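Local structure of putative phosphinothricin acetyltransferase YwnH (Bacillus subtilis, 1VHS) at residues A[85-90]-A[101-106]; A[53-58]-A[68-73]; A[119-124]-A[155-160]. The protein probably inactivates the herbicide phosphinothricin by transferring an acetyl group to it from acetyl-CoA. All coordinates share one frame; numbering follows the deposited sequence.

Contact 1 (A[85-90]-A[101-106]); sequences VSIYID and YLLQEA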
loop_
_atom_site.group_PDB
_atom_site.type_symbol
_atom_site.label_atom_id
_atom_site.label_comp_id
_atom_site.label_asym_id
_atom_site.label_seq_id
_atom_site.Cartn_x
_atom_site.Cartn_y
_atom_site.Cartn_z
ATOM N N VAL A 85 3.904 -3.202 -3.125
ATOM C CA VAL A 85 3.583 -2.981 -1.724
ATOM C C VAL A 85 2.686 -1.750 -1.667
ATOM O O VAL A 85 2.985 -0.722 -2.283
ATOM C CB VAL A 85 4.841 -2.761 -0.843
ATOM C CG1 VAL A 85 5.634 -1.543 -1.318
ATOM C CG2 VAL A 85 4.409 -2.581 0.616
ATOM N N SER A 86 1.566 -1.877 -0.958
ATOM C CA SER A 86 0.611 -0.787 -0.804
ATOM C C SER A 86 0.418 -0.533 0.688
ATOM O O SER A 86 0.221 -1.467 1.460
ATOM C CB SER A 86 -0.731 -1.159 -1.452
ATOM O OG SER A 86 -1.303 -2.289 -0.824
ATOM N N ILE A 87 0.491 0.730 1.090
ATOM C CA ILE A 87 0.329 1.091 2.485
ATOM C C ILE A 87 -0.721 2.181 2.659
ATOM O O ILE A 87 -0.621 3.252 2.058
ATOM C CB ILE A 87 1.669 1.585 3.073
ATOM C CG1 ILE A 87 2.724 0.486 2.930
ATOM C CG2 ILE A 87 1.489 1.990 4.537
ATOM C CD1 ILE A 87 4.122 0.892 3.373
ATOM N N TYR A 88 -1.734 1.901 3.474
ATOM C CA TYR A 88 -2.789 2.870 3.745
ATOM C C TYR A 88 -2.869 3.120 5.241
ATOM O O TYR A 88 -2.801 2.188 6.047
ATOM C CB TYR A 88 -4.144 2.376 3.233
ATOM C CG TYR A 88 -4.269 2.447 1.728
ATOM C CD1 TYR A 88 -3.691 1.477 0.914
ATOM C CD2 TYR A 88 -4.942 3.509 1.115
ATOM C CE1 TYR A 88 -3.779 1.557 -0.479
ATOM C CE2 TYR A 88 -5.033 3.599 -0.279
ATOM C CZ TYR A 88 -4.449 2.621 -1.065
ATOM O OH TYR A 88 -4.525 2.703 -2.437
ATOM N N ILE A 89 -3.005 4.388 5.603
ATOM C CA ILE A 89 -3.077 4.790 7.000
ATOM C C ILE A 89 -4.388 5.527 7.248
ATOM O O ILE A 89 -4.823 6.326 6.418
ATOM C CB ILE A 89 -1.907 5.728 7.349
ATOM C CG1 ILE A 89 -0.587 5.084 6.920
ATOM C CG2 ILE A 89 -1.898 6.026 8.846
ATOM C CD1 ILE A 89 0.618 5.996 7.057
ATOM N N ASP A 90 -5.023 5.249 8.382
ATOM C CA ASP A 90 -6.273 5.920 8.714
ATOM C C ASP A 90 -6.006 7.419 8.639
ATOM O O ASP A 90 -5.095 7.930 9.291
ATOM C CB ASP A 90 -6.733 5.523 10.122
ATOM C CG ASP A 90 -8.073 6.134 10.496
ATOM O OD1 ASP A 90 -8.671 5.686 11.497
ATOM O OD2 ASP A 90 -8.528 7.065 9.802
ATOM N N TYR A 101 7.339 3.923 9.947
ATOM C CA TYR A 101 7.348 2.646 10.639
ATOM C C TYR A 101 6.815 1.524 9.755
ATOM O O TYR A 101 7.406 0.450 9.681
ATOM C CB TYR A 101 6.509 2.726 11.915
ATOM C CG TYR A 101 6.499 1.430 12.684
ATOM C CD1 TYR A 101 7.645 0.982 13.344
ATOM C CD2 TYR A 101 5.362 0.629 12.721
ATOM C CE1 TYR A 101 7.655 -0.233 14.018
ATOM C CE2 TYR A 101 5.362 -0.591 13.392
ATOM C CZ TYR A 101 6.511 -1.015 14.037
ATOM O OH TYR A 101 6.519 -2.222 14.698
ATOM N N LEU A 102 5.692 1.774 9.088
ATOM C CA LEU A 102 5.086 0.765 8.222
ATOM C C LEU A 102 5.991 0.349 7.070
ATOM O O LEU A 102 6.090 -0.840 6.749
ATOM C CB LEU A 102 3.747 1.273 7.676
ATOM C CG LEU A 102 2.696 1.564 8.751
ATOM C CD1 LEU A 102 1.444 2.157 8.122
ATOM C CD2 LEU A 102 2.362 0.272 9.485
ATOM N N LEU A 103 6.651 1.314 6.438
ATOM C CA LEU A 103 7.534 0.975 5.326
ATOM C C LEU A 103 8.705 0.150 5.835
ATOM O O LEU A 103 9.098 -0.826 5.211
ATOM C CB LEU A 103 8.046 2.237 4.617
ATOM C CG LEU A 103 8.945 1.996 3.393
ATOM C CD1 LEU A 103 8.296 0.995 2.433
ATOM C CD2 LEU A 103 9.203 3.321 2.683
ATOM N N GLN A 104 9.260 0.538 6.980
ATOM C CA GLN A 104 10.381 -0.200 7.549
ATOM C C GLN A 104 9.978 -1.653 7.793
ATOM O O GLN A 104 10.726 -2.570 7.467
ATOM C CB GLN A 104 10.843 0.458 8.852
ATOM C CG GLN A 104 11.931 -0.312 9.588
ATOM C CD GLN A 104 12.329 0.354 10.892
ATOM O OE1 GLN A 104 12.912 1.440 10.896
ATOM N NE2 GLN A 104 12.005 -0.290 12.011
ATOM N N GLU A 105 8.787 -1.864 8.354
ATOM C CA GLU A 105 8.305 -3.219 8.610
ATOM C C GLU A 105 8.063 -3.970 7.303
ATOM O O GLU A 105 8.378 -5.150 7.193
ATOM C CB GLU A 105 7.016 -3.184 9.433
ATOM C CG GLU A 105 7.228 -2.760 10.877
ATOM C CD GLU A 105 8.495 -3.362 11.476
ATOM O OE1 GLU A 105 8.588 -4.603 11.564
ATOM O OE2 GLU A 105 9.408 -2.592 11.847
ATOM N N ALA A 106 7.499 -3.287 6.315
ATOM C CA ALA A 106 7.249 -3.921 5.028
ATOM C C ALA A 106 8.574 -4.423 4.456
ATOM O O ALA A 106 8.660 -5.543 3.944
ATOM C CB ALA A 106 6.596 -2.921 4.060
#
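Leu102 lays its CD1 methyl across Ile87 and Ile89, two strand residues predicted to bind acetyl-CoA. Leu102 CD1 is 3.6 Å from Ile87 CG2 and 3.8 Å from Ile89 CG1, so one branch of the leucine bridges both isoleucines. The leucine crosses both obliquely. Its CG stands anti to its own carbonyl carbon (chi1 -62°), and Leu102 CB is also close to Ile87 CG2, at 3.9 Å. Ile87 reaches the helix with two branches. CG2, anti to the backbone N, meets Leu102. The extended CG1-CD1 arm (chi2 175°) reaches the following residue, and Ile87 CD1 lies 3.9 Å from Leu103 CA. Farther back along the strand, Val85 CG2 touches Ala106 CB at 4.1 Å. The helix runs roughly antiparallel to the strand, at 152°, with axes 9.7 Å apart. This is the first strand and the helix of a beta-alpha-beta crossover in the GNAT fold, completed by strand 117-123. Leu103 also packs on Leu132 and Phe133 of helix 127-135. Between these two segments the contact is aliphatic throughout, with no hydrogen bond, while backbone groups of the strand bond to Trp67, Ser69 and Met119 of its neighbours in the sheet.

Contact 2 (A[53-58]-A[68-73]); sequences PLYVAE and ISFETF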
loop_
_atom_site.group_PDB
_atom_site.type_symbol
_atom_site.label_atom_id
_atom_site.label_comp_id
_atom_site.label_asym_id
_atom_site.label_seq_id
_atom_site.Cartn_x
_atom_site.Cartn_y
_atom_site.Cartn_z
ATOM N N PRO A 53 0.864 -11.532 1.579
ATOM C CA PRO A 53 -0.161 -11.189 2.560
ATOM C C PRO A 53 -0.573 -9.750 2.774
ATOM O O PRO A 53 0.008 -8.804 2.237
ATOM C CB PRO A 53 0.392 -11.803 3.837
ATOM C CG PRO A 53 1.863 -11.535 3.701
ATOM C CD PRO A 53 2.178 -11.718 2.224
ATOM N N LEU A 54 -1.621 -9.625 3.577
ATOM C CA LEU A 54 -2.172 -8.352 3.982
ATOM C C LEU A 54 -1.959 -8.320 5.486
ATOM O O LEU A 54 -2.388 -9.233 6.196
ATOM C CB LEU A 54 -3.670 -8.286 3.677
ATOM C CG LEU A 54 -4.369 -7.018 4.175
ATOM C CD1 LEU A 54 -3.761 -5.804 3.482
ATOM C CD2 LEU A 54 -5.867 -7.103 3.888
ATOM N N TYR A 55 -1.262 -7.296 5.963
ATOM C CA TYR A 55 -1.018 -7.141 7.390
ATOM C C TYR A 55 -1.764 -5.918 7.888
ATOM O O TYR A 55 -1.902 -4.936 7.165
ATOM C CB TYR A 55 0.464 -6.919 7.685
ATOM C CG TYR A 55 1.364 -8.071 7.331
ATOM C CD1 TYR A 55 1.905 -8.188 6.052
ATOM C CD2 TYR A 55 1.676 -9.050 8.271
ATOM C CE1 TYR A 55 2.736 -9.247 5.718
ATOM C CE2 TYR A 55 2.508 -10.121 7.944
ATOM C CZ TYR A 55 3.032 -10.212 6.667
ATOM O OH TYR A 55 3.835 -11.278 6.328
ATOM N N VAL A 56 -2.249 -5.974 9.120
ATOM C CA VAL A 56 -2.916 -4.819 9.688
ATOM C C VAL A 56 -2.091 -4.381 10.886
ATOM O O VAL A 56 -1.381 -5.189 11.493
ATOM C CB VAL A 56 -4.371 -5.126 10.128
ATOM C CG1 VAL A 56 -5.243 -5.368 8.903
ATOM C CG2 VAL A 56 -4.404 -6.339 11.044
ATOM N N ALA A 57 -2.156 -3.094 11.191
ATOM C CA ALA A 57 -1.429 -2.532 12.315
ATOM C C ALA A 57 -2.450 -2.032 13.327
ATOM O O ALA A 57 -3.347 -1.249 12.990
ATOM C CB ALA A 57 -0.537 -1.392 11.852
ATOM N N GLU A 58 -2.318 -2.501 14.565
ATOM C CA GLU A 58 -3.230 -2.110 15.633
ATOM C C GLU A 58 -2.615 -1.054 16.529
ATOM O O GLU A 58 -1.422 -1.101 16.824
ATOM C CB GLU A 58 -3.600 -3.317 16.505
ATOM C CG GLU A 58 -4.515 -4.343 15.859
ATOM C CD GLU A 58 -4.939 -5.431 16.833
ATOM O OE1 GLU A 58 -5.750 -6.299 16.445
ATOM O OE2 GLU A 58 -4.465 -5.416 17.989
ATOM N N ILE A 68 -0.825 -2.960 5.399
ATOM C CA ILE A 68 0.214 -3.135 4.385
ATOM C C ILE A 68 -0.184 -4.338 3.546
ATOM O O ILE A 68 -0.406 -5.429 4.073
ATOM C CB ILE A 68 1.584 -3.444 5.013
ATOM C CG1 ILE A 68 1.963 -2.378 6.039
ATOM C CG2 ILE A 68 2.651 -3.503 3.924
ATOM C CD1 ILE A 68 3.241 -2.721 6.793
ATOM N N SER A 69 -0.269 -4.140 2.239
ATOM C CA SER A 69 -0.661 -5.210 1.339
ATOM C C SER A 69 0.443 -5.523 0.344
ATOM O O SER A 69 1.013 -4.609 -0.250
ATOM C CB SER A 69 -1.928 -4.797 0.572
ATOM O OG SER A 69 -2.199 -5.675 -0.510
ATOM N N PHE A 70 0.762 -6.808 0.188
ATOM C CA PHE A 70 1.749 -7.225 -0.803
ATOM C C PHE A 70 0.906 -7.854 -1.906
ATOM O O PHE A 70 0.040 -8.686 -1.636
ATOM C CB PHE A 70 2.728 -8.256 -0.246
ATOM C CG PHE A 70 3.723 -7.683 0.718
ATOM C CD1 PHE A 70 3.462 -7.669 2.084
ATOM C CD2 PHE A 70 4.908 -7.125 0.255
ATOM C CE1 PHE A 70 4.371 -7.098 2.979
ATOM C CE2 PHE A 70 5.827 -6.550 1.139
ATOM C CZ PHE A 70 5.556 -6.538 2.504
ATOM N N GLU A 71 1.136 -7.443 -3.144
ATOM C CA GLU A 71 0.355 -7.976 -4.252
ATOM C C GLU A 71 1.241 -8.397 -5.402
ATOM O O GLU A 71 2.346 -7.882 -5.566
ATOM C CB GLU A 71 -0.659 -6.929 -4.708
ATOM C CG GLU A 71 -1.733 -6.653 -3.660
ATOM C CD GLU A 71 -2.535 -5.404 -3.948
ATOM O OE1 GLU A 71 -2.993 -5.241 -5.099
ATOM O OE2 GLU A 71 -2.716 -4.589 -3.016
ATOM N N THR A 72 0.759 -9.356 -6.187
ATOM C CA THR A 72 1.512 -9.845 -7.334
ATOM C C THR A 72 1.579 -8.755 -8.388
ATOM O O THR A 72 0.683 -7.911 -8.477
ATOM C CB THR A 72 0.836 -11.073 -7.967
ATOM O OG1 THR A 72 -0.467 -10.709 -8.438
ATOM C CG2 THR A 72 0.706 -12.187 -6.955
ATOM N N PHE A 73 2.643 -8.764 -9.182
ATOM C CA PHE A 73 2.785 -7.776 -10.243
ATOM C C PHE A 73 2.034 -8.305 -11.457
ATOM O O PHE A 73 1.192 -7.616 -12.033
ATOM C CB PHE A 73 4.258 -7.570 -10.602
ATOM C CG PHE A 73 4.464 -6.711 -11.816
ATOM C CD1 PHE A 73 4.108 -5.368 -11.804
ATOM C CD2 PHE A 73 4.987 -7.257 -12.985
ATOM C CE1 PHE A 73 4.268 -4.576 -12.944
ATOM C CE2 PHE A 73 5.152 -6.478 -14.128
ATOM C CZ PHE A 73 4.791 -5.134 -14.108
#
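An antiparallel beta hairpin, made by strands 54-58 and 64-72 of the mixed GNAT sheet, contains this contact. Tyr55 and Ile68 form a hydrogen-bonded pair. Tyr55 N donates to Ile68 O at 2.8 Å, almost straight at 173°, and Ile68 N returns a bond to Tyr55 O at 2.9 Å. Both lie in the carbonyl planes. A third bond, Phe70 N to Pro53 O at 3.0 Å, extends the pairing past the end of the shorter strand. Leu54 and Ser69 are the non-hydrogen-bonded pair between them. On their face of the sheet, Leu54 CG is anti to its backbone N (chi1 175°), which carries CD1 across to Ser69 CB at 3.6 Å. On the other face the rings of Tyr55 and Phe70 cross obliquely, CE1 of Tyr55 3.8 Å from CE1 of Phe70. Pro53 O lies at the edge of the Phe70 ring, in its plane. Helix 98-109 covers this aromatic face, with Ile109 on Tyr55 and Ala106 on Ile68. Beside Leu54, the Ser69 face also carries a polar group: His48 NE2 bonds to Ser69 OG, and Trp44 NE1 to Glu71 OE2. Ser69 OG itself donates to the anti lone pair of Glu71 OE2 at 2.8 Å.

Contact 3 (A[119-124]-A[155-160]); sequences MAFIFG and YDLKIL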
loop_
_atom_site.group_PDB
_atom_site.type_symbol
_atom_site.label_atom_id
_atom_site.label_comp_id
_atom_site.label_asym_id
_atom_site.label_seq_id
_atom_site.Cartn_x
_atom_site.Cartn_y
_atom_site.Cartn_z
HETATM N N MSE A 119 7.822 -2.900 -5.775
HETATM C CA MSE A 119 7.405 -1.648 -6.395
HETATM C C MSE A 119 6.247 -0.991 -5.645
HETATM O O MSE A 119 5.442 -1.665 -4.999
HETATM C CB MSE A 119 6.977 -1.893 -7.849
HETATM C CG MSE A 119 8.127 -2.176 -8.798
HETATM SE SE MSE A 119 7.491 -2.465 -10.618
HETATM C CE MSE A 119 6.884 -4.218 -10.367
ATOM N N ALA A 120 6.173 0.333 -5.749
ATOM C CA ALA A 120 5.122 1.109 -5.111
ATOM C C ALA A 120 4.537 2.072 -6.136
ATOM O O ALA A 120 5.277 2.715 -6.877
ATOM C CB ALA A 120 5.693 1.899 -3.922
ATOM N N PHE A 121 3.212 2.156 -6.181
ATOM C CA PHE A 121 2.515 3.040 -7.116
ATOM C C PHE A 121 2.034 4.252 -6.337
ATOM O O PHE A 121 1.130 4.151 -5.503
ATOM C CB PHE A 121 1.329 2.304 -7.751
ATOM C CG PHE A 121 1.733 1.196 -8.685
ATOM C CD1 PHE A 121 2.565 0.168 -8.253
ATOM C CD2 PHE A 121 1.290 1.186 -10.006
ATOM C CE1 PHE A 121 2.953 -0.854 -9.120
ATOM C CE2 PHE A 121 1.672 0.168 -10.884
ATOM C CZ PHE A 121 2.506 -0.855 -10.436
ATOM N N ILE A 122 2.646 5.399 -6.619
ATOM C CA ILE A 122 2.348 6.635 -5.917
ATOM C C ILE A 122 2.047 7.779 -6.871
ATOM O O ILE A 122 2.763 7.990 -7.851
ATOM C CB ILE A 122 3.560 7.034 -5.020
ATOM C CG1 ILE A 122 3.923 5.865 -4.094
ATOM C CG2 ILE A 122 3.238 8.289 -4.223
ATOM C CD1 ILE A 122 5.259 6.026 -3.367
ATOM N N PHE A 123 0.986 8.526 -6.590
ATOM C CA PHE A 123 0.646 9.664 -7.438
ATOM C C PHE A 123 1.794 10.668 -7.463
ATOM O O PHE A 123 2.426 10.927 -6.439
ATOM C CB PHE A 123 -0.619 10.340 -6.926
ATOM C CG PHE A 123 -1.872 9.587 -7.244
ATOM C CD1 PHE A 123 -2.905 9.511 -6.318
ATOM C CD2 PHE A 123 -2.030 8.966 -8.479
ATOM C CE1 PHE A 123 -4.078 8.826 -6.617
ATOM C CE2 PHE A 123 -3.202 8.279 -8.787
ATOM C CZ PHE A 123 -4.226 8.208 -7.854
ATOM N N GLY A 124 2.057 11.229 -8.640
ATOM C CA GLY A 124 3.142 12.187 -8.786
ATOM C C GLY A 124 3.093 13.399 -7.871
ATOM O O GLY A 124 4.134 13.979 -7.554
ATOM N N TYR A 155 -4.121 13.133 -13.355
ATOM C CA TYR A 155 -3.024 12.925 -12.417
ATOM C C TYR A 155 -1.981 11.950 -12.954
ATOM O O TYR A 155 -2.309 11.030 -13.688
ATOM C CB TYR A 155 -3.566 12.366 -11.101
ATOM C CG TYR A 155 -4.566 13.253 -10.404
ATOM C CD1 TYR A 155 -5.871 13.388 -10.880
ATOM C CD2 TYR A 155 -4.207 13.958 -9.260
ATOM C CE1 TYR A 155 -6.792 14.207 -10.226
ATOM C CE2 TYR A 155 -5.115 14.774 -8.600
ATOM C CZ TYR A 155 -6.405 14.896 -9.086
ATOM O OH TYR A 155 -7.299 15.700 -8.420
ATOM N N ASP A 156 -0.731 12.155 -12.552
ATOM C CA ASP A 156 0.376 11.300 -12.963
ATOM C C ASP A 156 0.569 10.172 -11.955
ATOM O O ASP A 156 0.371 10.362 -10.752
ATOM C CB ASP A 156 1.688 12.098 -12.996
ATOM C CG ASP A 156 1.733 13.143 -14.092
ATOM O OD1 ASP A 156 2.714 13.919 -14.100
ATOM O OD2 ASP A 156 0.818 13.192 -14.939
ATOM N N LEU A 157 0.960 9.000 -12.440
ATOM C CA LEU A 157 1.236 7.888 -11.543
ATOM C C LEU A 157 2.727 7.593 -11.641
ATOM O O LEU A 157 3.246 7.337 -12.728
ATOM C CB LEU A 157 0.454 6.636 -11.946
ATOM C CG LEU A 157 0.688 5.446 -11.004
ATOM C CD1 LEU A 157 0.085 5.760 -9.625
ATOM C CD2 LEU A 157 0.058 4.188 -11.592
ATOM N N LYS A 158 3.426 7.666 -10.514
ATOM C CA LYS A 158 4.841 7.350 -10.509
ATOM C C LYS A 158 5.021 5.944 -9.965
ATOM O O LYS A 158 4.291 5.512 -9.066
ATOM C CB LYS A 158 5.631 8.330 -9.636
ATOM C CG LYS A 158 5.992 9.620 -10.343
ATOM C CD LYS A 158 6.993 10.437 -9.533
ATOM C CE LYS A 158 7.449 11.652 -10.326
ATOM N NZ LYS A 158 8.624 12.307 -9.686
ATOM N N ILE A 159 5.978 5.221 -10.527
ATOM C CA ILE A 159 6.268 3.875 -10.062
ATOM C C ILE A 159 7.665 3.920 -9.465
ATOM O O ILE A 159 8.619 4.311 -10.141
ATOM C CB ILE A 159 6.279 2.838 -11.210
ATOM C CG1 ILE A 159 4.954 2.885 -11.973
ATOM C CG2 ILE A 159 6.498 1.432 -10.639
ATOM C CD1 ILE A 159 3.739 2.883 -11.094
ATOM N N LEU A 160 7.777 3.555 -8.192
ATOM C CA LEU A 160 9.070 3.535 -7.523
ATOM C C LEU A 160 9.420 2.084 -7.275
ATOM O O LEU A 160 8.548 1.264 -6.965
ATOM C CB LEU A 160 9.006 4.293 -6.194
ATOM C CG LEU A 160 9.231 5.807 -6.243
ATOM C CD1 LEU A 160 8.274 6.470 -7.203
ATOM C CD2 LEU A 160 9.063 6.368 -4.836
HETATM O O HOH W 1 6.565 14.224 -8.176
#
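Lys158 starts with CB 3.4 Å from O of Ile122, the residue it pairs with across two antiparallel strands. Lys158 CG, anti to its own carbonyl carbon, then passes Gly124 CA at 4.1 Å. Beyond CG the chain is extended, and it carries NZ away from the facing strand. Lys158 NZ forms a salt bridge with Glu140 of strand 139-150 and donates to a water at 3.2 Å. That water in turn donates to Gly124 O, so it ties the lysine tip back to the residue just past strand 117-123. The backbones are joined by five hydrogen bonds. Ala120 and Leu160 bond reciprocally, as do Ile122 and Lys158. Gly124 N closes the row, donating to Asp156 O at 2.8 Å in a straight bond (172°), although it approaches from above the carbonyl plane. On the Lys158 face, Ile122 CD1 meets Leu160 CD2 at 4.1 Å, the two side chains crossing at about a right angle. Phe133 of helix 127-135 covers both. On the other face the Phe121 ring takes Leu157 CD2 at its edge, 3.6 Å from CD2 of the ring. Ile159 lies alongside Phe121, and Ile159 CD1 sits over one ring face, a CH-pi contact. Phe123 CD2 touches Leu157 CD1 at 4.0 Å. The contact joins the last strand of the beta-alpha-beta unit to strand 153-163, in the C-terminal part of the GNAT sheet. Backbone bonds thus fix the register, apolar side chains pack on both faces, and the lysine charge is paired with Glu140 and the water.

The three contacts share one sheet, with strand 82-89 of contact 1 in the middle. On one side Ser86 O lies 2.8 Å from Ser69 N of contact 2, probably a hydrogen bond. On the other, Val85 N lies 2.9 Å from Met119 O of contact 3, probably another. The helix of contact 1 also packs on contact 2: Leu102 and Ala106 touch Ile68. Contacts 2 and 3 have centres about 18 Å apart and touch where Phe73 meets Met119. The predicted acetyl-CoA residues Ile87 to Ile89 lie within contact 1. Asn126, also predicted, lies just after segment 119-124, its side chain about 4 Å from that of Ile122 and about 9 Å from that of Ile89.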